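Local coordinates for protein glutamate receptor IIB (Drosophila melanogaster, PDB 4WXJ) that binds the neurotransmitter glutamate through this ligand-binding domain and probably serves as a subunit of a glutamate-gated cation channel in the muscle postsynaptic membrane, at residues Lys139-Thr144 / Phe172-Phe177; Lys179-Gly184 / Phe197-Thr202. One frame throughout, in Å; residues are numbered along the deposited sequence.

Contact 1 of 2, residues Lys139-Thr144 / Phe172-Phe177; sequences KVQFGT and FKPDAF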
ATOM      1  N   LYS A 139     -24.174  -8.474   9.544  1.00 39.60           N
ATOM      2  CA  LYS A 139     -24.849  -7.183   9.617  1.00 43.46           C
ATOM      3  C   LYS A 139     -23.914  -6.087   9.113  1.00 41.13           C
ATOM      4  O   LYS A 139     -24.331  -5.186   8.384  1.00 39.82           O
ATOM      5  CB  LYS A 139     -25.304  -6.890  11.050  1.00 58.03           C
ATOM      6  CG  LYS A 139     -25.542  -5.413  11.338  1.00 77.90           C
ATOM      7  CD  LYS A 139     -26.331  -5.212  12.622  1.00 92.31           C
ATOM      8  CE  LYS A 139     -25.877  -3.964  13.366  1.00102.84           C
ATOM      9  NZ  LYS A 139     -25.836  -2.758  12.491  1.00107.56           N
ATOM     10  N   VAL A 140     -22.646  -6.180   9.505  1.00 30.44           N
ATOM     11  CA  VAL A 140     -21.608  -5.276   9.025  1.00 24.84           C
ATOM     12  C   VAL A 140     -20.798  -5.955   7.927  1.00 28.32           C
ATOM     13  O   VAL A 140     -20.073  -6.915   8.186  1.00 22.61           O
ATOM     14  CB  VAL A 140     -20.664  -4.845  10.165  1.00 34.25           C
ATOM     15  CG1 VAL A 140     -19.550  -3.941   9.636  1.00 34.83           C
ATOM     16  CG2 VAL A 140     -21.447  -4.143  11.264  1.00 28.61           C
ATOM     17  N   GLN A 141     -20.923  -5.458   6.702  1.00 25.39           N
ATOM     18  CA  GLN A 141     -20.149  -5.985   5.586  1.00 19.77           C
ATOM     19  C   GLN A 141     -18.720  -5.459   5.663  1.00 33.51           C
ATOM     20  O   GLN A 141     -18.439  -4.520   6.406  1.00 29.63           O
ATOM     21  CB  GLN A 141     -20.790  -5.605   4.250  1.00 23.43           C
ATOM     22  CG  GLN A 141     -22.172  -6.205   4.034  1.00 31.01           C
ATOM     23  CD  GLN A 141     -22.715  -5.938   2.642  1.00 34.78           C
ATOM     24  OE1 GLN A 141     -22.352  -4.948   2.002  1.00 30.10           O
ATOM     25  NE2 GLN A 141     -23.582  -6.824   2.165  1.00 34.28           N
ATOM     26  N   PHE A 142     -17.818  -6.069   4.901  1.00 20.12           N
ATOM     27  CA  PHE A 142     -16.421  -5.652   4.907  1.00 19.18           C
ATOM     28  C   PHE A 142     -15.704  -6.065   3.628  1.00 21.05           C
ATOM     29  O   PHE A 142     -16.130  -6.994   2.941  1.00 23.37           O
ATOM     30  CB  PHE A 142     -15.696  -6.232   6.124  1.00 11.87           C
ATOM     31  CG  PHE A 142     -15.882  -7.713   6.294  1.00 22.42           C
ATOM     32  CD1 PHE A 142     -16.948  -8.210   7.024  1.00 25.31           C
ATOM     33  CD2 PHE A 142     -14.988  -8.607   5.730  1.00 23.32           C
ATOM     34  CE1 PHE A 142     -17.122  -9.570   7.182  1.00 27.40           C
ATOM     35  CE2 PHE A 142     -15.156  -9.970   5.886  1.00 20.69           C
ATOM     36  CZ  PHE A 142     -16.225 -10.451   6.614  1.00 24.03           C
ATOM     37  N   GLY A 143     -14.616  -5.366   3.313  1.00 21.98           N
ATOM     38  CA  GLY A 143     -13.855  -5.657   2.113  1.00 22.42           C
ATOM     39  C   GLY A 143     -12.474  -5.032   2.089  1.00 23.19           C
ATOM     40  O   GLY A 143     -12.033  -4.423   3.066  1.00 20.43           O
ATOM     41  N   THR A 144     -11.798  -5.191   0.953  1.00 24.50           N
ATOM     42  CA  THR A 144     -10.430  -4.716   0.770  1.00 19.87           C
ATOM     43  C   THR A 144     -10.278  -4.027  -0.579  1.00 18.55           C
ATOM     44  O   THR A 144     -11.229  -3.935  -1.354  1.00 18.81           O
ATOM     45  CB  THR A 144      -9.406  -5.875   0.839  1.00 27.66           C
ATOM     46  OG1 THR A 144      -9.579  -6.739  -0.292  1.00 22.19           O
ATOM     47  CG2 THR A 144      -9.570  -6.677   2.117  1.00 30.84           C
ATOM     48  N   PHE A 172     -20.714 -10.816  -0.507  1.00 25.17           N
ATOM     49  CA  PHE A 172     -21.439  -9.594  -0.167  1.00 26.71           C
ATOM     50  C   PHE A 172     -22.010  -8.882  -1.388  1.00 25.35           C
ATOM     51  O   PHE A 172     -21.381  -8.828  -2.447  1.00 26.37           O
ATOM     52  CB  PHE A 172     -20.528  -8.622   0.592  1.00 30.49           C
ATOM     53  CG  PHE A 172     -20.273  -9.005   2.025  1.00 25.32           C
ATOM     54  CD1 PHE A 172     -21.288  -9.515   2.819  1.00 23.64           C
ATOM     55  CD2 PHE A 172     -19.015  -8.844   2.579  1.00 21.26           C
ATOM     56  CE1 PHE A 172     -21.049  -9.862   4.138  1.00 33.16           C
ATOM     57  CE2 PHE A 172     -18.769  -9.190   3.897  1.00 29.55           C
ATOM     58  CZ  PHE A 172     -19.788  -9.700   4.677  1.00 23.33           C
ATOM     59  N   LYS A 173     -23.215  -8.348  -1.213  1.00 27.25           N
ATOM     60  CA  LYS A 173     -23.852  -7.474  -2.192  1.00 25.91           C
ATOM     61  C   LYS A 173     -24.153  -6.136  -1.518  1.00 22.13           C
ATOM     62  O   LYS A 173     -24.777  -6.116  -0.456  1.00 26.17           O
ATOM     63  CB  LYS A 173     -25.145  -8.092  -2.733  1.00 29.93           C
ATOM     64  CG  LYS A 173     -24.970  -9.410  -3.469  1.00 34.88           C
ATOM     65  CD  LYS A 173     -26.257  -9.799  -4.185  1.00 43.16           C
ATOM     66  CE  LYS A 173     -26.124 -11.119  -4.927  1.00 50.07           C
ATOM     67  NZ  LYS A 173     -26.149 -12.290  -4.007  1.00 52.06           N
ATOM     68  N   PRO A 174     -23.717  -5.013  -2.118  1.00 23.30           N
ATOM     69  CA  PRO A 174     -22.989  -4.874  -3.384  1.00 32.74           C
ATOM     70  C   PRO A 174     -21.521  -5.269  -3.260  1.00 29.03           C
ATOM     71  O   PRO A 174     -21.115  -5.785  -2.218  1.00 30.18           O
ATOM     72  CB  PRO A 174     -23.130  -3.383  -3.699  1.00 35.30           C
ATOM     73  CG  PRO A 174     -23.195  -2.738  -2.363  1.00 37.16           C
ATOM     74  CD  PRO A 174     -23.944  -3.704  -1.478  1.00 28.25           C
ATOM     75  N   ASP A 175     -20.749  -5.033  -4.317  1.00 20.91           N
ATOM     76  CA  ASP A 175     -19.327  -5.361  -4.339  1.00 31.66           C
ATOM     77  C   ASP A 175     -18.624  -4.832  -3.094  1.00 25.19           C
ATOM     78  O   ASP A 175     -18.697  -3.642  -2.788  1.00 22.81           O
ATOM     79  CB  ASP A 175     -18.673  -4.791  -5.600  1.00 32.27           C
ATOM     80  CG  ASP A 175     -17.183  -5.055  -5.658  1.00 39.79           C
ATOM     81  OD1 ASP A 175     -16.727  -6.063  -5.077  1.00 35.90           O
ATOM     82  OD2 ASP A 175     -16.464  -4.255  -6.292  1.00 53.12           O
ATOM     83  N   ALA A 176     -17.953  -5.726  -2.376  1.00 25.15           N
ATOM     84  CA  ALA A 176     -17.308  -5.367  -1.119  1.00 30.05           C
ATOM     85  C   ALA A 176     -15.947  -4.719  -1.348  1.00 26.65           C
ATOM     86  O   ALA A 176     -15.404  -4.076  -0.450  1.00 20.28           O
ATOM     87  CB  ALA A 176     -17.162  -6.597  -0.233  1.00 33.76           C
ATOM     88  N   PHE A 177     -15.405  -4.874  -2.552  1.00 19.78           N
ATOM     89  CA  PHE A 177     -14.062  -4.389  -2.852  1.00 25.36           C
ATOM     90  C   PHE A 177     -14.058  -2.950  -3.370  1.00 25.75           C
ATOM     91  O   PHE A 177     -15.064  -2.460  -3.883  1.00 28.76           O
ATOM     92  CB  PHE A 177     -13.391  -5.314  -3.864  1.00 21.08           C
ATOM     93  CG  PHE A 177     -13.274  -6.735  -3.389  1.00 26.62           C
ATOM     94  CD1 PHE A 177     -12.173  -7.146  -2.659  1.00 28.19           C
ATOM     95  CD2 PHE A 177     -14.270  -7.655  -3.664  1.00 25.20           C
ATOM     96  CE1 PHE A 177     -12.063  -8.450  -2.216  1.00 27.96           C
ATOM     97  CE2 PHE A 177     -14.168  -8.960  -3.224  1.00 21.15           C
ATOM     98  CZ  PHE A 177     -13.062  -9.359  -2.500  1.00 29.58           C
TER
HETATM   99  O   HOH W   1     -20.222  -4.855   0.157  1.00 25.95           O
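Gln141 and Phe172 both set CG anti to their carbonyl carbon (chi1 -64° and -75°), and Gln141 runs on extended, so that chain and ring slide past each other in opposite directions. Gln141 CG lands over one face of the Phe172 ring, offset toward its rim, in a CH-pi contact 3.9 Å from the ring centroid. Beyond it the amide reaches the loop backbone: NE2 of Gln141 donates a nearly straight bond of 3.0 Å to Lys173 O. At the other end of the amide, Gln141 OE1 accepts from a water at 2.8 Å that also donates to Pro174 O, so both ends of the amide are tied to the turn around the cis peptide bond before Pro174. Phe142 holds CG in the crowded position between backbone N and carbonyl carbon (chi1 51°), which turns the face of its ring toward the edge of Phe172. The two rings form a T-shaped pair, centroids 5.0 Å apart, with Phe172 CE2 over the centre of the Phe142 face. Farther along, backbones close in: Gly143 CA makes a nearly straight CA-H...O contact of 3.4 Å with Ala176 O, and the glycine lets the two backbones come this close. Asp175 OD1 accepts from Phe177 N, 3.1 Å away, in an Asx turn, while its OD2 forms a salt bridge with Arg146. Thr144 OG1, hydrogen-bonded to Ser151, sits at the edge of the Phe177 ring. The loop after helix 160-171 thus covers strand 141-143, an outermost strand of the mixed sheet in this glutamate-receptor ligand-binding domain. Gln141 and Gly143 pair that strand with strand 195-200, while Phe142, Thr144 and Phe177 pack on Met169 of the helix.

Contact 2 of 2, residues Lys179-Gly184 / Phe197-Thr202; sequences KNNEEG and FLMETT. With GLU (glutamic acid), chain C.
The first turn of helix 181-191 lies against the end of strand 195-200, nearest where Gly184 CA comes 6.1 Å from Phe197 CA. Phe197 turns CG anti to its backbone N (chi1 -170°), which lays one ring face beneath the helix. Gly184 CA sits over the ring centre in a CH-pi contact, 3.6 Å from the centroid and almost on the ring normal; with no side chain on Gly184, the helix backbone can settle directly on the ring. Asn181 crosses the ring at about a right angle, its amide nearly perpendicular to the ring plane, with ND2 at the ring edge 3.8 Å from Phe197 CE2. The same ND2 touches the methyl CE of Met199 at 3.6 Å, where the thioether chain bends at chi3. Asn180 is the N-cap of the helix: its OD1 accepts from Glu183 N at 2.8 Å, nearly along the C=O axis. Glu183 OE1 accepts at 3.0 Å, from above the carboxylate plane, from N of Lys179, the residue before the cap, which ties the lead-in to the first turn. In the bilobed, clamshell-like binding domain of ionotropic glutamate receptors, this helix start and strand end border the agonist cleft. Glu200, at the N-cap position of helix 201-208, has an extended side chain whose OE1 accepts from the amino N of the bound glutamate at 2.9 Å; a weaker bond from that nitrogen reaches OE2. Thr98 and Tyr226 also bond this carboxylate, and together they should fix its rotation. One water joins both segments to the ligand, accepting from Asn181 ND2 and from Glu200 N and donating to OE1 of the ligand at 2.6 Å. On the ligand's side, Arg103, Asp96, Thr98, Ala149 and Thr150 supply further hydrogen bonds.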
ATOM      1  N   LYS A 179     -11.366   0.438  -5.131  1.00 25.29           N
ATOM      2  CA  LYS A 179     -10.261   0.670  -6.059  1.00 32.04           C
ATOM      3  C   LYS A 179      -8.997   1.149  -5.344  1.00 16.81           C
ATOM      4  O   LYS A 179      -7.892   0.985  -5.861  1.00 26.25           O
ATOM      5  CB  LYS A 179     -10.669   1.685  -7.134  1.00 31.49           C
ATOM      6  CG  LYS A 179     -10.632   3.139  -6.694  1.00 39.42           C
ATOM      7  CD  LYS A 179     -11.203   4.060  -7.766  1.00 36.76           C
ATOM      8  CE  LYS A 179     -10.285   4.135  -8.978  1.00 42.78           C
ATOM      9  NZ  LYS A 179     -10.775   5.103  -9.999  1.00 50.52           N
ATOM     10  N   ASN A 180      -9.155   1.742  -4.164  1.00 17.12           N
ATOM     11  CA  ASN A 180      -8.009   2.247  -3.409  1.00 24.91           C
ATOM     12  C   ASN A 180      -8.354   2.540  -1.951  1.00 20.86           C
ATOM     13  O   ASN A 180      -9.499   2.368  -1.532  1.00 21.14           O
ATOM     14  CB  ASN A 180      -7.451   3.508  -4.081  1.00 26.42           C
ATOM     15  CG  ASN A 180      -8.507   4.584  -4.290  1.00 31.45           C
ATOM     16  OD1 ASN A 180      -9.425   4.745  -3.485  1.00 28.85           O
ATOM     17  ND2 ASN A 180      -8.379   5.327  -5.384  1.00 21.18           N
ATOM     18  N   ASN A 181      -7.356   2.975  -1.182  1.00 20.92           N
ATOM     19  CA  ASN A 181      -7.557   3.310   0.225  1.00 25.22           C
ATOM     20  C   ASN A 181      -8.570   4.434   0.412  1.00 31.17           C
ATOM     21  O   ASN A 181      -9.375   4.403   1.342  1.00 26.66           O
ATOM     22  CB  ASN A 181      -6.231   3.712   0.879  1.00 17.54           C
ATOM     23  CG  ASN A 181      -5.317   2.529   1.129  1.00 26.91           C
ATOM     24  OD1 ASN A 181      -4.160   2.526   0.711  1.00 31.08           O
ATOM     25  ND2 ASN A 181      -5.831   1.519   1.820  1.00 20.51           N
ATOM     26  N   GLU A 182      -8.519   5.429  -0.472  1.00 33.10           N
ATOM     27  CA  GLU A 182      -9.405   6.587  -0.376  1.00 26.92           C
ATOM     28  C   GLU A 182     -10.871   6.170  -0.440  1.00 23.97           C
ATOM     29  O   GLU A 182     -11.674   6.583   0.395  1.00 22.45           O
ATOM     30  CB  GLU A 182      -9.107   7.600  -1.487  1.00 23.78           C
ATOM     31  CG  GLU A 182      -7.794   8.352  -1.322  1.00 33.11           C
ATOM     32  CD  GLU A 182      -6.570   7.524  -1.683  1.00 48.13           C
ATOM     33  OE1 GLU A 182      -6.729   6.393  -2.193  1.00 42.56           O
ATOM     34  OE2 GLU A 182      -5.443   8.011  -1.456  1.00 59.16           O
ATOM     35  N   GLU A 183     -11.215   5.351  -1.430  1.00 26.38           N
ATOM     36  CA  GLU A 183     -12.588   4.882  -1.586  1.00 27.95           C
ATOM     37  C   GLU A 183     -12.999   4.017  -0.398  1.00 21.36           C
ATOM     38  O   GLU A 183     -14.145   4.058   0.043  1.00 25.54           O
ATOM     39  CB  GLU A 183     -12.750   4.091  -2.889  1.00 29.66           C
ATOM     40  CG  GLU A 183     -14.190   3.675  -3.181  1.00 38.90           C
ATOM     41  CD  GLU A 183     -14.303   2.684  -4.328  1.00 49.32           C
ATOM     42  OE1 GLU A 183     -13.372   2.616  -5.158  1.00 39.38           O
ATOM     43  OE2 GLU A 183     -15.325   1.967  -4.396  1.00 57.59           O
ATOM     44  N   GLY A 184     -12.058   3.228   0.111  1.00 23.69           N
ATOM     45  CA  GLY A 184     -12.318   2.388   1.265  1.00 22.89           C
ATOM     46  C   GLY A 184     -12.697   3.213   2.481  1.00 13.80           C
ATOM     47  O   GLY A 184     -13.713   2.957   3.125  1.00 22.22           O
ATOM     48  N   PHE A 197     -13.467  -1.641   6.760  1.00 23.70           N
ATOM     49  CA  PHE A 197     -12.453  -1.714   5.717  1.00 19.58           C
ATOM     50  C   PHE A 197     -11.193  -2.391   6.240  1.00 18.28           C
ATOM     51  O   PHE A 197     -10.573  -1.925   7.195  1.00 18.22           O
ATOM     52  CB  PHE A 197     -12.137  -0.308   5.195  1.00 19.99           C
ATOM     53  CG  PHE A 197     -11.277  -0.291   3.961  1.00 24.94           C
ATOM     54  CD1 PHE A 197     -11.636  -1.017   2.838  1.00 33.35           C
ATOM     55  CD2 PHE A 197     -10.124   0.476   3.916  1.00 27.11           C
ATOM     56  CE1 PHE A 197     -10.851  -0.995   1.700  1.00 31.84           C
ATOM     57  CE2 PHE A 197      -9.337   0.504   2.781  1.00 23.09           C
ATOM     58  CZ  PHE A 197      -9.700  -0.233   1.672  1.00 27.79           C
ATOM     59  N   LEU A 198     -10.836  -3.508   5.615  1.00 16.38           N
ATOM     60  CA  LEU A 198      -9.620  -4.230   5.959  1.00 15.98           C
ATOM     61  C   LEU A 198      -8.453  -3.639   5.180  1.00 21.46           C
ATOM     62  O   LEU A 198      -8.461  -3.613   3.947  1.00 15.73           O
ATOM     63  CB  LEU A 198      -9.786  -5.718   5.661  1.00 19.16           C
ATOM     64  CG  LEU A 198     -10.689  -6.465   6.644  1.00 25.60           C
ATOM     65  CD1 LEU A 198     -11.536  -7.490   5.915  1.00 31.16           C
ATOM     66  CD2 LEU A 198      -9.863  -7.127   7.733  1.00 24.43           C
ATOM     67  N   MET A 199      -7.451  -3.152   5.906  1.00 20.84           N
ATOM     68  CA  MET A 199      -6.362  -2.404   5.294  1.00 11.66           C
ATOM     69  C   MET A 199      -5.079  -2.531   6.098  1.00 14.17           C
ATOM     70  O   MET A 199      -5.070  -3.079   7.198  1.00 13.68           O
ATOM     71  CB  MET A 199      -6.747  -0.930   5.163  1.00 17.50           C
ATOM     72  CG  MET A 199      -6.962  -0.230   6.495  1.00 23.10           C
ATOM     73  SD  MET A 199      -7.746   1.389   6.333  1.00 27.32           S
ATOM     74  CE  MET A 199      -6.576   2.242   5.276  1.00 24.79           C
ATOM     75  N   GLU A 200      -3.997  -2.010   5.534  1.00 10.16           N
ATOM     76  CA  GLU A 200      -2.694  -2.077   6.168  1.00 10.78           C
ATOM     77  C   GLU A 200      -2.583  -1.036   7.278  1.00 15.06           C
ATOM     78  O   GLU A 200      -3.118   0.069   7.163  1.00 10.81           O
ATOM     79  CB  GLU A 200      -1.603  -1.892   5.115  1.00 10.91           C
ATOM     80  CG  GLU A 200      -1.538  -3.071   4.148  1.00 13.74           C
ATOM     81  CD  GLU A 200      -0.651  -2.818   2.944  1.00 24.60           C
ATOM     82  OE1 GLU A 200      -0.367  -1.642   2.643  1.00 16.99           O
ATOM     83  OE2 GLU A 200      -0.244  -3.804   2.295  1.00 24.07           O
ATOM     84  N   THR A 201      -1.895  -1.406   8.355  1.00 15.38           N
ATOM     85  CA  THR A 201      -1.859  -0.603   9.575  1.00 18.67           C
ATOM     86  C   THR A 201      -1.254   0.780   9.353  1.00 24.22           C
ATOM     87  O   THR A 201      -1.643   1.748  10.010  1.00 20.55           O
ATOM     88  CB  THR A 201      -1.067  -1.324  10.676  1.00 15.04           C
ATOM     89  OG1 THR A 201       0.209  -1.727  10.164  1.00 14.24           O
ATOM     90  CG2 THR A 201      -1.828  -2.549  11.151  1.00 21.94           C
ATOM     91  N   THR A 202      -0.307   0.868   8.427  1.00 15.16           N
ATOM     92  CA  THR A 202       0.291   2.144   8.060  1.00 10.75           C
ATOM     93  C   THR A 202      -0.769   3.114   7.560  1.00 16.15           C
ATOM     94  O   THR A 202      -0.934   4.214   8.095  1.00 13.19           O
ATOM     95  CB  THR A 202       1.359   1.965   6.969  1.00 29.04           C
ATOM     96  OG1 THR A 202       0.833   1.145   5.916  1.00 21.12           O
ATOM     97  CG2 THR A 202       2.594   1.308   7.546  1.00 20.86           C
TER
HETATM   98  N   GLU C 301       0.091  -2.020  -0.165  1.00 15.97           N
HETATM   99  CA  GLU C 301      -0.952  -2.856  -0.821  1.00 13.27           C
HETATM  100  C   GLU C 301      -0.428  -3.425  -2.134  1.00 20.41           C
HETATM  101  O   GLU C 301       0.760  -3.298  -2.436  1.00 17.46           O
HETATM  102  CB  GLU C 301      -2.216  -2.033  -1.061  1.00 14.41           C
HETATM  103  CG  GLU C 301      -3.012  -1.722   0.197  1.00 19.12           C
HETATM  104  CD  GLU C 301      -3.907  -2.870   0.650  1.00 17.37           C
HETATM  105  OE1 GLU C 301      -4.460  -2.778   1.766  1.00 22.62           O
HETATM  106  OE2 GLU C 301      -4.065  -3.858  -0.101  1.00 22.59           O
HETATM  107  OXT GLU C 301      -1.166  -4.026  -2.918  1.00 18.23           O
HETATM  108  O   HOH W   2      -4.086  -0.412   2.855  1.00 11.56           O

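In the fold
Contacts 1 and 2 follow one another along the chain, their centres about 13 Å apart, and meet in one mixed sheet where strands 141-143 and 195-200 run parallel. Gly143 O lies 3.0 Å from Leu198 N, a probable hydrogen bond, and Phe142 and Thr144 pack on the Leu198 side chain. Contact 1, about 20 Å from the chain centre, is only partly buried and joins an outermost strand to a loop with an amide, a water and an aromatic pair. Contact 2, about 8 Å from that centre, is buried and smaller in area; beside its helix-strand packing, a carboxylate and a water bind the glutamate.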